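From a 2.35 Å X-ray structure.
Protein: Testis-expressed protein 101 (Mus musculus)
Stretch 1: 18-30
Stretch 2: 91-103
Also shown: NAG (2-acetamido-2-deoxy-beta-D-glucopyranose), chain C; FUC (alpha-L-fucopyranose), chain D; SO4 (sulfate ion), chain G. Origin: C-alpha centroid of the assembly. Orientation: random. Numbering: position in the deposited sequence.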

# COMPACT_ATOMS: atom_id res chain seq x y z
N ASP A 18 5.09 -11.93 -6.14
CA ASP A 18 4.95 -11.33 -7.48
C ASP A 18 3.48 -10.92 -7.66
O ASP A 18 2.74 -11.55 -8.40
N PRO A 19 3.01 -9.91 -6.89
CA PRO A 19 1.59 -9.56 -6.87
C PRO A 19 1.05 -9.10 -8.23
O PRO A 19 -0.12 -9.32 -8.47
N GLY A 20 1.91 -8.50 -9.06
CA GLY A 20 1.61 -8.20 -10.48
C GLY A 20 1.06 -9.40 -11.24
O GLY A 20 0.04 -9.24 -11.96
N ARG A 21 1.67 -10.57 -11.07
CA ARG A 21 1.31 -11.82 -11.79
C ARG A 21 0.14 -12.53 -11.08
O ARG A 21 -0.88 -12.78 -11.73
N THR A 22 0.29 -12.84 -9.80
CA THR A 22 -0.41 -13.95 -9.10
C THR A 22 -1.69 -13.49 -8.37
O THR A 22 -2.54 -14.35 -8.11
N PHE A 23 -1.82 -12.21 -8.03
CA PHE A 23 -2.86 -11.70 -7.09
C PHE A 23 -4.22 -11.73 -7.77
O PHE A 23 -4.38 -11.02 -8.77
N ASN A 24 -5.13 -12.53 -7.24
CA ASN A 24 -6.56 -12.59 -7.66
C ASN A 24 -7.41 -11.72 -6.72
O ASN A 24 -7.66 -12.15 -5.59
N TRP A 25 -7.88 -10.56 -7.21
CA TRP A 25 -8.66 -9.55 -6.44
C TRP A 25 -10.19 -9.74 -6.60
O TRP A 25 -10.95 -9.04 -5.90
N THR A 26 -10.63 -10.64 -7.49
CA THR A 26 -12.06 -11.02 -7.65
C THR A 26 -12.59 -11.53 -6.30
O THR A 26 -12.00 -12.45 -5.72
N SER A 27 -13.67 -10.93 -5.82
CA SER A 27 -14.28 -11.13 -4.48
C SER A 27 -15.80 -11.33 -4.64
O SER A 27 -16.33 -10.95 -5.69
N LYS A 28 -16.45 -11.87 -3.62
CA LYS A 28 -17.92 -12.14 -3.57
C LYS A 28 -18.64 -10.79 -3.52
O LYS A 28 -18.08 -9.88 -2.90
N ALA A 29 -19.83 -10.68 -4.12
CA ALA A 29 -20.72 -9.49 -4.08
C ALA A 29 -21.55 -9.50 -2.79
O ALA A 29 -21.75 -10.57 -2.20
N GLU A 30 -21.95 -8.32 -2.34
CA GLU A 30 -22.85 -8.11 -1.17
C GLU A 30 -23.73 -6.90 -1.50
O GLU A 30 -23.30 -6.08 -2.36
N SER A 91 -23.61 -1.20 -10.04
CA SER A 91 -23.54 -2.52 -9.38
C SER A 91 -22.38 -3.31 -9.98
O SER A 91 -22.24 -3.29 -11.23
N LEU A 92 -21.54 -3.88 -9.10
CA LEU A 92 -20.43 -4.81 -9.44
C LEU A 92 -19.35 -4.08 -10.27
O LEU A 92 -18.62 -4.78 -11.02
N CYS A 93 -19.24 -2.76 -10.19
CA CYS A 93 -18.25 -1.99 -11.00
C CYS A 93 -16.83 -2.21 -10.45
O CYS A 93 -15.89 -2.20 -11.25
N ASN A 94 -16.67 -2.44 -9.14
CA ASN A 94 -15.36 -2.66 -8.47
C ASN A 94 -14.91 -4.11 -8.70
O ASN A 94 -14.83 -4.88 -7.74
N ASN A 95 -14.60 -4.45 -9.96
CA ASN A 95 -14.45 -5.84 -10.43
C ASN A 95 -13.03 -6.09 -10.97
O ASN A 95 -12.81 -7.12 -11.63
N LYS A 96 -12.06 -5.22 -10.68
CA LYS A 96 -10.65 -5.47 -11.07
C LYS A 96 -10.21 -6.82 -10.46
O LYS A 96 -10.47 -7.04 -9.28
N ASP A 97 -9.61 -7.70 -11.25
CA ASP A 97 -9.28 -9.10 -10.86
C ASP A 97 -7.78 -9.20 -10.55
O ASP A 97 -7.39 -10.07 -9.77
N SER A 98 -6.98 -8.31 -11.13
CA SER A 98 -5.51 -8.44 -11.30
C SER A 98 -4.85 -7.08 -11.04
O SER A 98 -5.47 -6.04 -11.34
N LEU A 99 -3.62 -7.11 -10.51
CA LEU A 99 -2.83 -5.90 -10.18
C LEU A 99 -1.78 -5.64 -11.26
O LEU A 99 -0.84 -4.83 -11.01
N ALA A 100 -1.90 -6.28 -12.42
CA ALA A 100 -0.88 -6.22 -13.50
C ALA A 100 -0.68 -4.76 -13.94
O ALA A 100 0.47 -4.34 -14.07
N SER A 101 -1.76 -4.01 -14.13
CA SER A 101 -1.73 -2.60 -14.60
C SER A 101 -1.34 -1.64 -13.46
O SER A 101 -1.28 -0.44 -13.73
N VAL A 102 -1.11 -2.12 -12.23
CA VAL A 102 -0.91 -1.26 -11.03
C VAL A 102 0.57 -1.26 -10.63
O VAL A 102 1.05 -0.17 -10.29
N TRP A 103 1.25 -2.41 -10.66
CA TRP A 103 2.53 -2.62 -9.92
C TRP A 103 3.69 -2.85 -10.91
O TRP A 103 3.90 -4.03 -11.21

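A single direct hydrogen bond joins these two stretches, W25 N to D97 O at 2.7 Å and almost perfectly straight, and a water supplies much of the remaining polar connection. Water 1 lies 2.8 Å from both P19 O and F23 O and accepts from L99 N at 3.0 Å, so it links backbone groups that do not meet directly. The example illustrates how a segment without regular helix or strand can pack one apolar residue against a stretch that begins with a short helical turn. L99 (chi1 m, chi2 t) points toward stretch 1 and is buried between its side chains. Its CD1 sits over one face of the F23 ring, 3.6 Å from F23 CG, while its CD2 approaches W25 CE3 at 3.6 Å. Both aromatic residues are t at chi1 and point toward stretch 2. Farther along, W103, also t, brings CD1 to 3.7 Å from P19 CG, and at the other end A29 CB meets L92 CD2 at 3.8 Å. Polar groups are interspersed with this packing. T26 (m) places OG1 3.1 Å from D97 CB and 3.0 Å from water 2, which donates to N95 O at 2.6 Å. N24 ND2 carries the NAG through a 1.5 Å covalent bond to C1. A sulfate, probably from the crystallisation liquor, accepts from D97 N through O4 at 2.8 Å.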

# COMPACT_ATOMS: atom_id res chain seq x y z
CB ASP A 18 5.45 -12.33 -8.53
CG ASP A 18 5.74 -11.75 -9.90
OD1 ASP A 18 5.63 -10.51 -10.08
OD2 ASP A 18 6.08 -12.55 -10.78
CB PRO A 19 1.50 -8.41 -5.85
CG PRO A 19 2.92 -7.94 -5.66
CD PRO A 19 3.80 -9.14 -5.92
CB ARG A 21 2.50 -12.78 -11.89
CG ARG A 21 3.27 -12.78 -13.21
CD ARG A 21 3.87 -14.15 -13.55
NE ARG A 21 4.85 -14.65 -12.58
CZ ARG A 21 4.68 -15.66 -11.72
NH1 ARG A 21 5.67 -15.99 -10.89
NH2 ARG A 21 3.55 -16.34 -11.67
CB THR A 22 0.55 -14.58 -8.09
OG1 THR A 22 0.89 -13.57 -7.13
CG2 THR A 22 1.78 -15.15 -8.77
CB PHE A 23 -2.55 -10.28 -6.64
CG PHE A 23 -3.32 -9.85 -5.42
CD1 PHE A 23 -4.57 -9.27 -5.54
CD2 PHE A 23 -2.78 -10.01 -4.15
CE1 PHE A 23 -5.28 -8.86 -4.42
CE2 PHE A 23 -3.49 -9.60 -3.03
CZ PHE A 23 -4.73 -9.01 -3.17
CB ASN A 24 -7.07 -14.04 -7.71
CG ASN A 24 -8.43 -14.14 -8.37
OD1 ASN A 24 -9.11 -13.13 -8.51
ND2 ASN A 24 -8.81 -15.33 -8.80
CB TRP A 25 -8.24 -8.15 -6.89
CG TRP A 25 -8.50 -7.07 -5.89
CD1 TRP A 25 -8.94 -7.21 -4.61
CD2 TRP A 25 -8.25 -5.67 -6.08
NE1 TRP A 25 -9.03 -5.98 -4.01
CE2 TRP A 25 -8.61 -5.02 -4.88
CE3 TRP A 25 -7.78 -4.89 -7.16
CZ2 TRP A 25 -8.47 -3.65 -4.71
CZ3 TRP A 25 -7.67 -3.53 -7.00
CH2 TRP A 25 -8.00 -2.92 -5.78
CB THR A 26 -12.25 -12.05 -8.77
OG1 THR A 26 -11.73 -11.47 -9.97
CG2 THR A 26 -13.69 -12.48 -8.97
CB SER A 27 -13.97 -9.93 -3.60
OG SER A 27 -12.60 -9.58 -3.64
CB LYS A 28 -18.32 -12.93 -2.32
CG LYS A 28 -17.37 -14.01 -1.79
CD LYS A 28 -17.54 -15.40 -2.40
CE LYS A 28 -18.24 -16.38 -1.48
NZ LYS A 28 -18.82 -17.51 -2.24
CB ALA A 29 -21.61 -9.49 -5.30
CB GLU A 30 -22.10 -7.84 0.14
CG GLU A 30 -21.35 -9.04 0.67
CD GLU A 30 -20.67 -8.80 2.00
OE1 GLU A 30 -20.95 -7.74 2.61
OE2 GLU A 30 -19.82 -9.64 2.40
CB SER A 91 -24.85 -3.26 -9.48
OG SER A 91 -25.60 -3.05 -8.29
CB LEU A 92 -20.98 -6.00 -10.24
CG LEU A 92 -22.17 -6.75 -9.62
CD1 LEU A 92 -22.41 -8.08 -10.34
CD2 LEU A 92 -21.98 -6.97 -8.14
CB CYS A 93 -18.65 -0.52 -11.08
SG CYS A 93 -18.81 0.30 -9.47
CB ASN A 94 -15.41 -2.31 -6.98
CG ASN A 94 -16.39 -3.16 -6.19
OD1 ASN A 94 -17.29 -3.79 -6.76
ND2 ASN A 94 -16.23 -3.16 -4.88
CB ASN A 95 -15.54 -6.13 -11.47
CG ASN A 95 -15.38 -5.35 -12.77
OD1 ASN A 95 -14.68 -4.34 -12.84
ND2 ASN A 95 -16.02 -5.83 -13.82
CB LYS A 96 -9.78 -4.31 -10.61
CG LYS A 96 -8.34 -4.35 -11.12
CD LYS A 96 -7.74 -2.97 -11.29
CE LYS A 96 -6.35 -2.99 -11.88
NZ LYS A 96 -6.31 -3.57 -13.24
CB ASP A 97 -9.78 -10.08 -11.93
CG ASP A 97 -8.73 -10.83 -12.72
OD1 ASP A 97 -8.05 -11.70 -12.11
OD2 ASP A 97 -8.65 -10.60 -13.96
CB SER A 98 -5.19 -9.00 -12.68
OG SER A 98 -4.16 -8.28 -13.36
CB LEU A 99 -2.17 -6.14 -8.82
CG LEU A 99 -3.11 -6.49 -7.67
CD1 LEU A 99 -2.34 -6.50 -6.37
CD2 LEU A 99 -4.27 -5.52 -7.58
CB ALA A 100 -1.28 -7.12 -14.64
CB SER A 101 -3.05 -2.20 -15.19
OG SER A 101 -4.03 -2.08 -14.17
CB VAL A 102 -1.78 -1.77 -9.86
CG1 VAL A 102 -1.57 -0.98 -8.58
CG2 VAL A 102 -3.24 -1.80 -10.23
CB TRP A 103 2.36 -3.78 -8.90
CG TRP A 103 3.52 -4.06 -7.98
CD1 TRP A 103 4.20 -5.24 -7.87
CD2 TRP A 103 4.09 -3.19 -6.97
NE1 TRP A 103 5.16 -5.16 -6.90
CE2 TRP A 103 5.12 -3.91 -6.33
CE3 TRP A 103 3.86 -1.87 -6.58
CZ2 TRP A 103 5.93 -3.34 -5.34
CZ3 TRP A 103 4.64 -1.31 -5.59
CH2 TRP A 103 5.66 -2.04 -4.98
C1 NAG C . -10.06 -15.57 -9.51
C2 NAG C . -9.84 -16.11 -10.94
C3 NAG C . -11.20 -16.21 -11.67
C4 NAG C . -12.14 -17.08 -10.86
C5 NAG C . -12.31 -16.44 -9.47
C6 NAG C . -13.36 -17.23 -8.70
C7 NAG C . -7.76 -15.87 -12.34
C8 NAG C . -7.00 -14.98 -13.29
N2 NAG C . -8.88 -15.34 -11.77
O3 NAG C . -11.12 -16.77 -12.98
O4 NAG C . -13.39 -17.25 -11.57
O5 NAG C . -11.04 -16.35 -8.77
O6 NAG C . -13.16 -17.13 -7.29
O7 NAG C . -7.37 -17.02 -12.14
C1 FUC D . -13.71 -17.82 -6.30
C2 FUC D . -13.40 -18.35 -4.92
C3 FUC D . -12.59 -17.25 -4.20
C4 FUC D . -13.31 -15.90 -4.22
C5 FUC D . -14.12 -15.59 -5.51
C6 FUC D . -15.37 -14.77 -5.22
O2 FUC D . -12.71 -19.60 -5.09
O3 FUC D . -12.32 -17.57 -2.83
O4 FUC D . -14.12 -15.79 -3.03
O5 FUC D . -14.57 -16.69 -6.32
S SO4 G . -8.42 -6.70 -14.58
O1 SO4 G . -8.65 -5.32 -14.96
O2 SO4 G . -8.01 -7.46 -15.73
O3 SO4 G . -7.38 -6.74 -13.58
O4 SO4 G . -9.64 -7.26 -14.04
O HOH W 1 -2.27 -9.71 -10.14
O HOH W 2 -13.73 -9.34 -10.56